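ATP-dependent kinase YFH7 (Saccharomyces cerevisiae, PDB 2GA8) is an ATP-dependent kinase with a P-loop core that could be involved in assembling the endoplasmic reticulum membrane. Local coordinates at residues Q13-R18 / Y23-I28; N194-C199 / Q274-K279; L270-E275 / G334-N339; R323-F326 / L331-G334. All blocks are in the same frame, centred on the assembly; numbering follows the deposited sequence.

In the fold
Contact 1 includes the central strand of the parallel five-stranded sheet; contacts 2 and 3 involve the loop and helix that follow strand 262-267. Strand 25-30 of contact 1 runs directly into the predicted ATP-binding loop; its Ile28 CG2 lies 3.8 Å from Leu270 CB of contact 3. Contacts 2 and 3 have centres about 13 Å apart and share Gln274 and Glu275. Contacts 3 and 4, with centres about 15 Å apart, share Gly334. The side chain of Ile337 is about 4 Å from that of Ser32, and that of Leu332 about 4 Å from that of Pro33. In contact 2, Trp277 stays about 11 Å from Lys37, side chain to side chain.

Contact 1. Residues Q13-R18 / Y23-I28; sequences QLLDNR and YRVCVI
Leu15, near the end of helix 4-17, lies across Val25 at the start of strand 25-30, the two side chains meeting at about a right angle. The backbones come close here, with Leu15 CA and Val25 CA 5.9 Å apart, and Val25 CG1 presses to 3.5 Å from Leu15 CA, so the valine methyl bears on the helix backbone itself. Followed outward, Leu15 first sets its CB near both valine methyls, 3.9 Å from Val25 CG1 and 4.2 Å from Val25 CG2. CG is anti to the backbone N (chi1 178°), and from it the branches part: Leu15 CD1 reaches Val25 CG1 at 3.6 Å, while CD2 is directed away from the valine. Leu14 adds a looser contact, its CG 4.4 Å from Val25 CG1. CG1 of Val25 is thus the main point of contact, meeting Leu15 closely and Leu14 at longer range; it points at the helix because it stands beside the backbone N and anti to the carbonyl carbon (chi1 -61°). The two leucines also reach different neighbours of the strand, Leu14 touching Leu291 of strand 290-296 and Leu15 touching Ile262 of strand 262-267. Cys26 points away from helix 4-17 and packs on Leu284 of helix 275-285. The strand is therefore sandwiched between helices, as expected of the central strand of a P-loop kinase α/β core, which leads here into the Walker A loop.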
loop_
_atom_site.group_PDB
_atom_site.type_symbol
_atom_site.label_atom_id
_atom_site.label_comp_id
_atom_site.label_asym_id
_atom_site.label_seq_id
_atom_site.Cartn_x
_atom_site.Cartn_y
_atom_site.Cartn_z
ATOM N N GLN A 13 -10.655 9.377 15.002
ATOM C CA GLN A 13 -10.174 10.088 16.176
ATOM C C GLN A 13 -8.782 10.651 15.926
ATOM O O GLN A 13 -8.483 11.783 16.307
ATOM C CB GLN A 13 -10.150 9.163 17.390
ATOM C CG GLN A 13 -9.634 9.830 18.646
ATOM C CD GLN A 13 -9.907 9.002 19.880
ATOM O OE1 GLN A 13 -9.432 7.871 20.001
ATOM N NE2 GLN A 13 -10.683 9.558 20.804
ATOM N N LEU A 14 -7.932 9.859 15.285
ATOM C CA LEU A 14 -6.576 10.310 14.994
ATOM C C LEU A 14 -6.602 11.415 13.947
ATOM O O LEU A 14 -5.901 12.415 14.077
ATOM C CB LEU A 14 -5.703 9.152 14.509
ATOM C CG LEU A 14 -4.243 9.539 14.215
ATOM C CD1 LEU A 14 -3.640 10.235 15.429
ATOM C CD2 LEU A 14 -3.440 8.305 13.867
ATOM N N LEU A 15 -7.420 11.247 12.913
ATOM C CA LEU A 15 -7.502 12.272 11.881
ATOM C C LEU A 15 -7.931 13.586 12.517
ATOM O O LEU A 15 -7.371 14.637 12.229
ATOM C CB LEU A 15 -8.500 11.874 10.788
ATOM C CG LEU A 15 -8.710 12.896 9.664
ATOM C CD1 LEU A 15 -7.385 13.203 8.983
ATOM C CD2 LEU A 15 -9.710 12.356 8.652
ATOM N N ASP A 16 -8.921 13.522 13.400
ATOM C CA ASP A 16 -9.398 14.733 14.056
ATOM C C ASP A 16 -8.310 15.358 14.922
ATOM O O ASP A 16 -8.144 16.573 14.944
ATOM C CB ASP A 16 -10.620 14.430 14.919
ATOM C CG ASP A 16 -11.251 15.689 15.473
ATOM O OD1 ASP A 16 -11.815 16.462 14.673
ATOM O OD2 ASP A 16 -11.169 15.912 16.698
ATOM N N ASN A 17 -7.575 14.520 15.642
ATOM C CA ASN A 17 -6.498 15.001 16.500
ATOM C C ASN A 17 -5.349 15.628 15.715
ATOM O O ASN A 17 -4.680 16.538 16.205
ATOM C CB ASN A 17 -5.961 13.853 17.355
ATOM C CG ASN A 17 -6.683 13.731 18.681
ATOM O OD1 ASN A 17 -6.682 12.671 19.308
ATOM N ND2 ASN A 17 -7.292 14.828 19.124
ATOM N N ARG A 18 -5.138 15.155 14.492
ATOM C CA ARG A 18 -4.045 15.645 13.652
ATOM C C ARG A 18 -4.503 16.531 12.497
ATOM O O ARG A 18 -3.719 16.856 11.609
ATOM C CB ARG A 18 -3.271 14.445 13.093
ATOM C CG ARG A 18 -2.781 13.475 14.154
ATOM C CD ARG A 18 -1.706 14.107 15.022
ATOM N NE ARG A 18 -0.539 14.475 14.224
ATOM C CZ ARG A 18 0.571 15.013 14.717
ATOM N NH1 ARG A 18 0.676 15.256 16.019
ATOM N NH2 ARG A 18 1.585 15.295 13.910
ATOM N N TYR A 23 -2.167 16.410 6.616
ATOM C CA TYR A 23 -3.188 16.442 5.579
ATOM C C TYR A 23 -3.927 15.110 5.521
ATOM O O TYR A 23 -5.122 15.053 5.222
ATOM C CB TYR A 23 -2.567 16.716 4.214
ATOM C CG TYR A 23 -3.616 16.971 3.161
ATOM C CD1 TYR A 23 -4.347 18.157 3.164
ATOM C CD2 TYR A 23 -3.910 16.016 2.189
ATOM C CE1 TYR A 23 -5.339 18.385 2.232
ATOM C CE2 TYR A 23 -4.909 16.235 1.245
ATOM C CZ TYR A 23 -5.617 17.426 1.276
ATOM O OH TYR A 23 -6.598 17.656 0.348
ATOM N N ARG A 24 -3.205 14.030 5.787
ATOM C CA ARG A 24 -3.818 12.716 5.769
ATOM C C ARG A 24 -3.230 11.809 6.836
ATOM O O ARG A 24 -2.109 12.019 7.303
ATOM C CB ARG A 24 -3.683 12.081 4.373
ATOM C CG ARG A 24 -2.350 12.326 3.690
ATOM C CD ARG A 24 -2.237 11.624 2.337
ATOM N NE ARG A 24 -3.274 12.020 1.388
ATOM C CZ ARG A 24 -3.064 12.246 0.093
ATOM N NH1 ARG A 24 -1.849 12.128 -0.423
ATOM N NH2 ARG A 24 -4.078 12.565 -0.697
ATOM N N VAL A 25 -4.007 10.821 7.253
ATOM C CA VAL A 25 -3.531 9.886 8.255
ATOM C C VAL A 25 -3.357 8.545 7.565
ATOM O O VAL A 25 -4.064 8.234 6.611
ATOM C CB VAL A 25 -4.522 9.756 9.423
ATOM C CG1 VAL A 25 -4.687 11.113 10.106
ATOM C CG2 VAL A 25 -5.851 9.242 8.926
ATOM N N CYS A 26 -2.396 7.765 8.035
ATOM C CA CYS A 26 -2.136 6.467 7.434
ATOM C C CYS A 26 -2.433 5.347 8.404
ATOM O O CYS A 26 -2.302 5.502 9.615
ATOM C CB CYS A 26 -0.675 6.362 6.987
ATOM S SG CYS A 26 -0.234 7.443 5.595
ATOM N N VAL A 27 -2.840 4.214 7.851
ATOM C CA VAL A 27 -3.124 3.042 8.652
ATOM C C VAL A 27 -2.361 1.889 8.032
ATOM O O VAL A 27 -2.421 1.679 6.821
ATOM C CB VAL A 27 -4.620 2.685 8.649
ATOM C CG1 VAL A 27 -4.850 1.416 9.476
ATOM C CG2 VAL A 27 -5.439 3.846 9.201
ATOM N N ILE A 28 -1.609 1.178 8.861
ATOM C CA ILE A 28 -0.868 0.008 8.412
ATOM C C ILE A 28 -1.612 -1.202 8.955
ATOM O O ILE A 28 -1.940 -1.255 10.141
ATOM C CB ILE A 28 0.580 -0.026 8.963
ATOM C CG1 ILE A 28 1.474 0.920 8.151
ATOM C CG2 ILE A 28 1.131 -1.465 8.891
ATOM C CD1 ILE A 28 2.897 1.042 8.697
#

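Contact 2. Residues N194-C199 / Q274-K279; sequences NFLQLC and QENWKK. With SO4 (sulfate ion), chain I.
Two neighbouring helices of the P-loop α/β core, 192-206 and 275-285, run nearly parallel here, their short segments 9.2 Å apart at the axes and inclined by 14°. Leu196 makes the main contact between them. Its CG is anti to the backbone N (chi1 174°), which carries both methyls over to the partner helix: CD1 rests 3.8 Å from Lys279 CB, and CD2 lies 3.7 Å from Lys279 CD while also meeting Asn276 CB at 4.2 Å. The preceding residue, Phe195, touches Trp277 loosely, Phe195 CD2 being 4.4 Å from Trp277 CZ3. Phe164 meets the phenylalanine edge-to-face, and Pro187 O receives a weak hydrogen bond from Trp277 NE1. Where the chain enters helix 275-285, the Glu275 carboxylate bends back so that OE1 accepts Asn276 N at 2.8 Å through its anti lone pair (151° at the hydrogen). The same oxygen is bonded to Ser192 OG, joining this part of the chain to the start of helix 192-206. Lys279 crosses Leu196 at a slant, its chain extended beyond CG, and leads out to a sulfate, probably from the crystallisation liquor and also held by Lys200 NZ, where Lys279 NZ donates to O1 at 2.9 Å.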
loop_
_atom_site.group_PDB
_atom_site.type_symbol
_atom_site.label_atom_id
_atom_site.label_comp_id
_atom_site.label_asym_id
_atom_site.label_seq_id
_atom_site.Cartn_x
_atom_site.Cartn_y
_atom_site.Cartn_z
ATOM N N ASN A 194 10.281 0.773 -4.607
ATOM C CA ASN A 194 9.208 1.666 -5.016
ATOM C C ASN A 194 8.079 1.758 -3.996
ATOM O O ASN A 194 7.392 2.776 -3.928
ATOM C CB ASN A 194 8.659 1.269 -6.394
ATOM C CG ASN A 194 8.454 2.469 -7.304
ATOM O OD1 ASN A 194 7.596 2.461 -8.190
ATOM N ND2 ASN A 194 9.249 3.507 -7.094
ATOM N N PHE A 195 7.871 0.711 -3.202
ATOM C CA PHE A 195 6.822 0.791 -2.196
ATOM C C PHE A 195 7.278 1.804 -1.146
ATOM O O PHE A 195 6.501 2.630 -0.671
ATOM C CB PHE A 195 6.572 -0.557 -1.527
ATOM C CG PHE A 195 5.352 -0.556 -0.658
ATOM C CD1 PHE A 195 4.093 -0.759 -1.215
ATOM C CD2 PHE A 195 5.443 -0.250 0.694
ATOM C CE1 PHE A 195 2.941 -0.651 -0.437
ATOM C CE2 PHE A 195 4.295 -0.136 1.479
ATOM C CZ PHE A 195 3.047 -0.335 0.913
ATOM N N LEU A 196 8.551 1.731 -0.777
ATOM C CA LEU A 196 9.093 2.674 0.187
ATOM C C LEU A 196 8.953 4.077 -0.402
ATOM O O LEU A 196 8.631 5.029 0.309
ATOM C CB LEU A 196 10.568 2.369 0.468
ATOM C CG LEU A 196 11.295 3.373 1.370
ATOM C CD1 LEU A 196 10.576 3.467 2.714
ATOM C CD2 LEU A 196 12.749 2.928 1.566
ATOM N N GLN A 197 9.176 4.207 -1.708
ATOM C CA GLN A 197 9.063 5.507 -2.350
ATOM C C GLN A 197 7.626 6.014 -2.265
ATOM O O GLN A 197 7.397 7.206 -2.092
ATOM C CB GLN A 197 9.518 5.435 -3.810
ATOM C CG GLN A 197 9.721 6.800 -4.462
ATOM C CD GLN A 197 10.689 7.689 -3.688
ATOM O OE1 GLN A 197 11.727 7.233 -3.217
ATOM N NE2 GLN A 197 10.354 8.969 -3.571
ATOM N N LEU A 198 6.651 5.117 -2.390
ATOM C CA LEU A 198 5.259 5.544 -2.269
ATOM C C LEU A 198 5.054 6.068 -0.849
ATOM O O LEU A 198 4.375 7.072 -0.644
ATOM C CB LEU A 198 4.296 4.377 -2.533
ATOM C CG LEU A 198 2.812 4.657 -2.253
ATOM C CD1 LEU A 198 2.319 5.790 -3.143
ATOM C CD2 LEU A 198 1.990 3.387 -2.502
ATOM N N CYS A 199 5.644 5.393 0.133
ATOM C CA CYS A 199 5.501 5.834 1.519
ATOM C C CYS A 199 6.129 7.204 1.748
ATOM O O CYS A 199 5.596 7.998 2.511
ATOM C CB CYS A 199 6.094 4.808 2.481
ATOM S SG CYS A 199 5.166 3.264 2.501
ATOM N N GLN A 274 13.574 -6.010 7.681
ATOM C CA GLN A 274 14.690 -6.129 6.757
ATOM C C GLN A 274 14.624 -5.146 5.602
ATOM O O GLN A 274 13.546 -4.669 5.232
ATOM C CB GLN A 274 14.764 -7.551 6.201
ATOM C CG GLN A 274 15.009 -8.607 7.258
ATOM C CD GLN A 274 16.336 -8.425 7.959
ATOM O OE1 GLN A 274 17.380 -8.322 7.315
ATOM N NE2 GLN A 274 16.304 -8.389 9.291
ATOM N N GLU A 275 15.798 -4.872 5.042
ATOM C CA GLU A 275 15.989 -3.967 3.913
ATOM C C GLU A 275 15.062 -2.751 3.851
ATOM O O GLU A 275 14.946 -2.012 4.822
ATOM C CB GLU A 275 15.935 -4.755 2.600
ATOM C CG GLU A 275 14.775 -5.728 2.485
ATOM C CD GLU A 275 14.080 -5.616 1.147
ATOM O OE1 GLU A 275 13.827 -4.468 0.722
ATOM O OE2 GLU A 275 13.785 -6.665 0.531
ATOM N N ASN A 276 14.412 -2.534 2.711
ATOM C CA ASN A 276 13.536 -1.374 2.559
ATOM C C ASN A 276 12.258 -1.439 3.385
ATOM O O ASN A 276 11.676 -0.403 3.701
ATOM C CB ASN A 276 13.162 -1.178 1.085
ATOM C CG ASN A 276 14.356 -0.836 0.214
ATOM O OD1 ASN A 276 14.435 -1.264 -0.940
ATOM N ND2 ASN A 276 15.280 -0.054 0.751
ATOM N N TRP A 277 11.814 -2.647 3.718
ATOM C CA TRP A 277 10.586 -2.816 4.496
ATOM C C TRP A 277 10.703 -2.181 5.868
ATOM O O TRP A 277 9.756 -1.576 6.369
ATOM C CB TRP A 277 10.253 -4.305 4.671
ATOM C CG TRP A 277 10.152 -5.061 3.390
ATOM C CD1 TRP A 277 11.017 -6.011 2.929
ATOM C CD2 TRP A 277 9.129 -4.931 2.395
ATOM N NE1 TRP A 277 10.596 -6.483 1.704
ATOM C CE2 TRP A 277 9.439 -5.836 1.355
ATOM C CE3 TRP A 277 7.980 -4.136 2.281
ATOM C CZ2 TRP A 277 8.642 -5.970 0.213
ATOM C CZ3 TRP A 277 7.185 -4.269 1.142
ATOM C CH2 TRP A 277 7.521 -5.180 0.124
ATOM N N LYS A 278 11.878 -2.320 6.468
ATOM C CA LYS A 278 12.118 -1.783 7.794
ATOM C C LYS A 278 11.932 -0.279 7.830
ATOM O O LYS A 278 11.538 0.268 8.850
ATOM C CB LYS A 278 13.532 -2.148 8.260
ATOM C CG LYS A 278 13.859 -1.691 9.667
ATOM C CD LYS A 278 15.233 -2.181 10.106
ATOM C CE LYS A 278 15.545 -1.739 11.528
ATOM N NZ LYS A 278 16.849 -2.279 12.009
ATOM N N LYS A 279 12.201 0.383 6.709
ATOM C CA LYS A 279 12.078 1.829 6.635
ATOM C C LYS A 279 10.633 2.315 6.495
ATOM O O LYS A 279 10.356 3.503 6.655
ATOM C CB LYS A 279 12.925 2.354 5.472
ATOM C CG LYS A 279 14.388 1.927 5.546
ATOM C CD LYS A 279 15.168 2.347 4.306
ATOM C CE LYS A 279 16.576 1.771 4.325
ATOM N NZ LYS A 279 17.348 2.095 3.089
HETATM S S SO4 I . 16.836 5.496 1.811
HETATM O O1 SO4 I . 16.385 4.188 1.294
HETATM O O2 SO4 I . 16.679 6.517 0.757
HETATM O O3 SO4 I . 16.024 5.870 2.985
HETATM O O4 SO4 I . 18.256 5.407 2.203
#

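Contact 3. Residues L270-E275 / G334-N339; sequences LLYDQE and GRDIDN
Tyr272 and Asp336 approach each other at about a right angle, the carboxylate standing at the hydroxyl end of the ring with the two planes 47° apart. Tyr272 OH donates to Asp336 OD2 over a short 2.5 Å, arriving on the syn side and 21° out of the carboxylate plane. The same oxygen lies near the ring plane at its edge, 3.1 Å from Tyr272 CE1, and Ile337 CA also lies at this edge, 4.4 Å from Tyr272 CE1. The phenol extends toward the helix because CG is anti to the backbone N (chi1 -158°). Tyr269 meets this ring edge-to-face and His340 packs against it, so it is hemmed in by both rings as well as held through its hydroxyl. A water forms a second connection, donating to Ile337 O at 2.8 Å and, weakly, to Leu271 O at 3.0 Å. The Asp273 carboxylate is engaged by its own surroundings: OD1 pairs with His340 ND1 and also takes Gln274 NE2 at 2.9 Å, the amide coming from above the carboxylate plane. In the fold, the loop that joins strand 262-267 to helix 275-285 is thereby fastened to the short helix 335-339. Leu270, Leu271 and Ile337 all converge on Val30, the last residue of strand 25-30, immediately ahead of the predicted ATP-binding loop.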
loop_
_atom_site.group_PDB
_atom_site.type_symbol
_atom_site.label_atom_id
_atom_site.label_comp_id
_atom_site.label_asym_id
_atom_site.label_seq_id
_atom_site.Cartn_x
_atom_site.Cartn_y
_atom_site.Cartn_z
ATOM N N LEU A 270 4.734 -4.839 5.729
ATOM C CA LEU A 270 4.781 -3.447 6.153
ATOM C C LEU A 270 5.461 -3.236 7.499
ATOM O O LEU A 270 5.793 -2.105 7.844
ATOM C CB LEU A 270 3.370 -2.857 6.197
ATOM C CG LEU A 270 2.587 -3.063 4.897
ATOM C CD1 LEU A 270 1.227 -2.385 5.001
ATOM C CD2 LEU A 270 3.384 -2.507 3.730
ATOM N N LEU A 271 5.667 -4.320 8.249
ATOM C CA LEU A 271 6.317 -4.253 9.559
ATOM C C LEU A 271 7.465 -5.263 9.625
ATOM O O LEU A 271 7.798 -5.774 10.697
ATOM C CB LEU A 271 5.302 -4.557 10.669
ATOM C CG LEU A 271 4.178 -3.533 10.865
ATOM C CD1 LEU A 271 3.162 -4.078 11.856
ATOM C CD2 LEU A 271 4.767 -2.205 11.354
ATOM N N TYR A 272 8.072 -5.518 8.471
ATOM C CA TYR A 272 9.168 -6.481 8.332
ATOM C C TYR A 272 10.502 -5.773 8.591
ATOM O O TYR A 272 10.792 -4.754 7.970
ATOM C CB TYR A 272 9.116 -7.060 6.918
ATOM C CG TYR A 272 9.799 -8.387 6.750
ATOM C CD1 TYR A 272 9.203 -9.564 7.212
ATOM C CD2 TYR A 272 11.031 -8.477 6.109
ATOM C CE1 TYR A 272 9.822 -10.800 7.028
ATOM C CE2 TYR A 272 11.656 -9.703 5.924
ATOM C CZ TYR A 272 11.044 -10.860 6.384
ATOM O OH TYR A 272 11.653 -12.076 6.186
ATOM N N ASP A 273 11.312 -6.323 9.497
ATOM C CA ASP A 273 12.582 -5.698 9.892
ATOM C C ASP A 273 13.796 -5.807 8.972
ATOM O O ASP A 273 14.936 -5.680 9.433
ATOM C CB ASP A 273 12.990 -6.182 11.295
ATOM C CG ASP A 273 13.356 -7.666 11.334
ATOM O OD1 ASP A 273 13.616 -8.261 10.269
ATOM O OD2 ASP A 273 13.401 -8.240 12.445
ATOM N N GLN A 274 13.574 -6.010 7.681
ATOM C CA GLN A 274 14.690 -6.129 6.757
ATOM C C GLN A 274 14.624 -5.146 5.602
ATOM O O GLN A 274 13.546 -4.669 5.232
ATOM C CB GLN A 274 14.764 -7.551 6.201
ATOM C CG GLN A 274 15.009 -8.607 7.258
ATOM C CD GLN A 274 16.336 -8.425 7.959
ATOM O OE1 GLN A 274 17.380 -8.322 7.315
ATOM N NE2 GLN A 274 16.304 -8.389 9.291
ATOM N N GLU A 275 15.798 -4.872 5.042
ATOM C CA GLU A 275 15.989 -3.967 3.913
ATOM C C GLU A 275 15.062 -2.751 3.851
ATOM O O GLU A 275 14.946 -2.012 4.822
ATOM C CB GLU A 275 15.935 -4.755 2.600
ATOM C CG GLU A 275 14.775 -5.728 2.485
ATOM C CD GLU A 275 14.080 -5.616 1.147
ATOM O OE1 GLU A 275 13.827 -4.468 0.722
ATOM O OE2 GLU A 275 13.785 -6.665 0.531
ATOM N N GLY A 334 2.917 -17.587 8.447
ATOM C CA GLY A 334 3.145 -16.373 9.210
ATOM C C GLY A 334 4.328 -16.360 10.161
ATOM O O GLY A 334 4.582 -15.342 10.798
ATOM N N ARG A 335 5.051 -17.472 10.271
ATOM C CA ARG A 335 6.205 -17.517 11.165
ATOM C C ARG A 335 7.283 -16.507 10.783
ATOM O O ARG A 335 7.903 -15.899 11.651
ATOM C CB ARG A 335 6.826 -18.917 11.187
ATOM C CG ARG A 335 6.052 -19.944 11.994
ATOM C CD ARG A 335 6.877 -21.217 12.160
ATOM N NE ARG A 335 6.187 -22.238 12.943
ATOM C CZ ARG A 335 6.744 -23.381 13.333
ATOM N NH1 ARG A 335 8.003 -23.651 13.015
ATOM N NH2 ARG A 335 6.042 -24.258 14.040
ATOM N N ASP A 336 7.523 -16.338 9.489
ATOM C CA ASP A 336 8.543 -15.397 9.045
ATOM C C ASP A 336 8.167 -13.967 9.431
ATOM O O ASP A 336 8.997 -13.216 9.947
ATOM C CB ASP A 336 8.743 -15.504 7.536
ATOM C CG ASP A 336 9.974 -14.768 7.063
ATOM O OD1 ASP A 336 11.085 -15.119 7.514
ATOM O OD2 ASP A 336 9.835 -13.837 6.247
ATOM N N ILE A 337 6.914 -13.595 9.189
ATOM C CA ILE A 337 6.450 -12.256 9.535
ATOM C C ILE A 337 6.582 -11.998 11.040
ATOM O O ILE A 337 7.014 -10.925 11.453
ATOM C CB ILE A 337 4.978 -12.050 9.090
ATOM C CG1 ILE A 337 4.925 -11.881 7.566
ATOM C CG2 ILE A 337 4.376 -10.826 9.775
ATOM C CD1 ILE A 337 3.518 -11.990 6.986
ATOM N N ASP A 338 6.221 -12.982 11.859
ATOM C CA ASP A 338 6.318 -12.818 13.309
ATOM C C ASP A 338 7.765 -12.724 13.782
ATOM O O ASP A 338 8.095 -11.902 14.641
ATOM C CB ASP A 338 5.627 -13.977 14.041
ATOM C CG ASP A 338 4.117 -13.951 13.885
ATOM O OD1 ASP A 338 3.556 -12.865 13.617
ATOM O OD2 ASP A 338 3.487 -15.017 14.045
ATOM N N ASN A 339 8.629 -13.566 13.223
ATOM C CA ASN A 339 10.033 -13.564 13.615
ATOM C C ASN A 339 10.715 -12.259 13.234
ATOM O O ASN A 339 11.678 -11.841 13.876
ATOM C CB ASN A 339 10.781 -14.731 12.963
ATOM C CG ASN A 339 10.291 -16.086 13.441
ATOM O OD1 ASN A 339 9.758 -16.213 14.541
ATOM N ND2 ASN A 339 10.489 -17.113 12.619
HETATM O O HOH W 1 7.059 -8.566 9.909
#

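Contact 4. Residues R323-F326 / L331-G334; sequences REKF and LLNG
The Phe326 ring carries the backbone of Asn333 on one face: Asn333 CA stands 3.9 Å from the ring centroid and 26° off its normal, a CH-pi contact displaced toward the rim. Leu332 O comes obliquely to 3.2 Å from Phe326 CE1, and Tyr299 packs against the ring edge-to-face. The Asn333 amide is turned almost perpendicular to the ring, at 88°. Its ND2 makes a weak, bent hydrogen bond of 3.2 Å to Phe326 O and a further one to Asp330 OD1, while OD1 accepts Arg335 N. One amide thus ties the end of helix 319-328 to the first turn of helix 335-339. Asn333 CG lies between the backbone N and the carbonyl carbon (chi1 57°), which puts ND2 within reach of Phe326 O. On the flank, the extended Lys325 slants across Leu332, whose CD1 lies 3.6 Å from Lys325 CG and 3.8 Å from Lys325 CE. Leu332 also touches His310 of helix 299-312, and its side chain comes within about 4 Å of that of Pro33 and of a bound mercury ion. The arrangement is a short loop joining helices 319-328 and 335-339 beside the Walker A loop, at a position between core strands 290-296 and 347-351 consistent with the lid region of P-loop kinases.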
loop_
_atom_site.group_PDB
_atom_site.type_symbol
_atom_site.label_atom_id
_atom_site.label_comp_id
_atom_site.label_asym_id
_atom_site.label_seq_id
_atom_site.Cartn_x
_atom_site.Cartn_y
_atom_site.Cartn_z
ATOM N N ARG A 323 -2.563 -28.117 3.066
ATOM C CA ARG A 323 -2.283 -27.935 4.489
ATOM C C ARG A 323 -0.796 -28.173 4.745
ATOM O O ARG A 323 -0.170 -27.471 5.544
ATOM C CB ARG A 323 -3.112 -28.916 5.334
ATOM C CG ARG A 323 -4.624 -28.686 5.307
ATOM C CD ARG A 323 -5.359 -29.784 6.091
ATOM N NE ARG A 323 -6.817 -29.646 6.051
ATOM C CZ ARG A 323 -7.502 -28.704 6.695
ATOM N NH1 ARG A 323 -6.869 -27.808 7.441
ATOM N NH2 ARG A 323 -8.826 -28.657 6.597
ATOM N N GLU A 324 -0.234 -29.165 4.061
ATOM C CA GLU A 324 1.179 -29.492 4.210
ATOM C C GLU A 324 2.058 -28.329 3.769
ATOM O O GLU A 324 3.033 -27.995 4.438
ATOM C CB GLU A 324 1.531 -30.738 3.395
ATOM C CG GLU A 324 3.029 -31.033 3.317
ATOM C CD GLU A 324 3.658 -31.270 4.679
ATOM O OE1 GLU A 324 3.274 -32.251 5.351
ATOM O OE2 GLU A 324 4.539 -30.476 5.080
ATOM N N LYS A 325 1.716 -27.719 2.637
ATOM C CA LYS A 325 2.483 -26.587 2.131
ATOM C C LYS A 325 2.417 -25.436 3.128
ATOM O O LYS A 325 3.399 -24.728 3.343
ATOM C CB LYS A 325 1.939 -26.129 0.774
ATOM C CG LYS A 325 2.674 -24.924 0.210
ATOM C CD LYS A 325 2.176 -24.532 -1.166
ATOM C CE LYS A 325 2.911 -23.298 -1.674
ATOM N NZ LYS A 325 2.455 -22.891 -3.030
ATOM N N PHE A 326 1.248 -25.250 3.729
ATOM C CA PHE A 326 1.051 -24.191 4.708
ATOM C C PHE A 326 1.951 -24.422 5.919
ATOM O O PHE A 326 2.653 -23.520 6.367
ATOM C CB PHE A 326 -0.409 -24.164 5.162
ATOM C CG PHE A 326 -0.720 -23.082 6.158
ATOM C CD1 PHE A 326 -0.977 -21.780 5.735
ATOM C CD2 PHE A 326 -0.779 -23.370 7.522
ATOM C CE1 PHE A 326 -1.292 -20.786 6.651
ATOM C CE2 PHE A 326 -1.091 -22.383 8.447
ATOM C CZ PHE A 326 -1.351 -21.087 8.013
ATOM N N LEU A 331 6.480 -18.617 4.973
ATOM C CA LEU A 331 5.993 -17.403 4.315
ATOM C C LEU A 331 4.467 -17.475 4.286
ATOM O O LEU A 331 3.781 -16.457 4.161
ATOM C CB LEU A 331 6.520 -17.310 2.882
ATOM C CG LEU A 331 8.017 -17.105 2.662
ATOM C CD1 LEU A 331 8.323 -17.225 1.173
ATOM C CD2 LEU A 331 8.443 -15.744 3.200
ATOM N N LEU A 332 3.946 -18.695 4.403
ATOM C CA LEU A 332 2.508 -18.932 4.385
ATOM C C LEU A 332 1.870 -18.992 5.767
ATOM O O LEU A 332 0.788 -18.441 5.972
ATOM C CB LEU A 332 2.192 -20.240 3.645
ATOM C CG LEU A 332 2.425 -20.310 2.134
ATOM C CD1 LEU A 332 2.088 -21.713 1.639
ATOM C CD2 LEU A 332 1.562 -19.273 1.421
ATOM N N ASN A 333 2.532 -19.654 6.713
ATOM C CA ASN A 333 1.979 -19.796 8.059
ATOM C C ASN A 333 2.192 -18.578 8.954
ATOM O O ASN A 333 1.708 -18.544 10.086
ATOM C CB ASN A 333 2.533 -21.054 8.746
ATOM C CG ASN A 333 4.051 -21.068 8.821
ATOM O OD1 ASN A 333 4.677 -20.066 9.154
ATOM N ND2 ASN A 333 4.645 -22.217 8.525
ATOM N N GLY A 334 2.917 -17.587 8.447
ATOM C CA GLY A 334 3.145 -16.373 9.210
ATOM C C GLY A 334 4.328 -16.360 10.161
ATOM O O GLY A 334 4.582 -15.342 10.798
#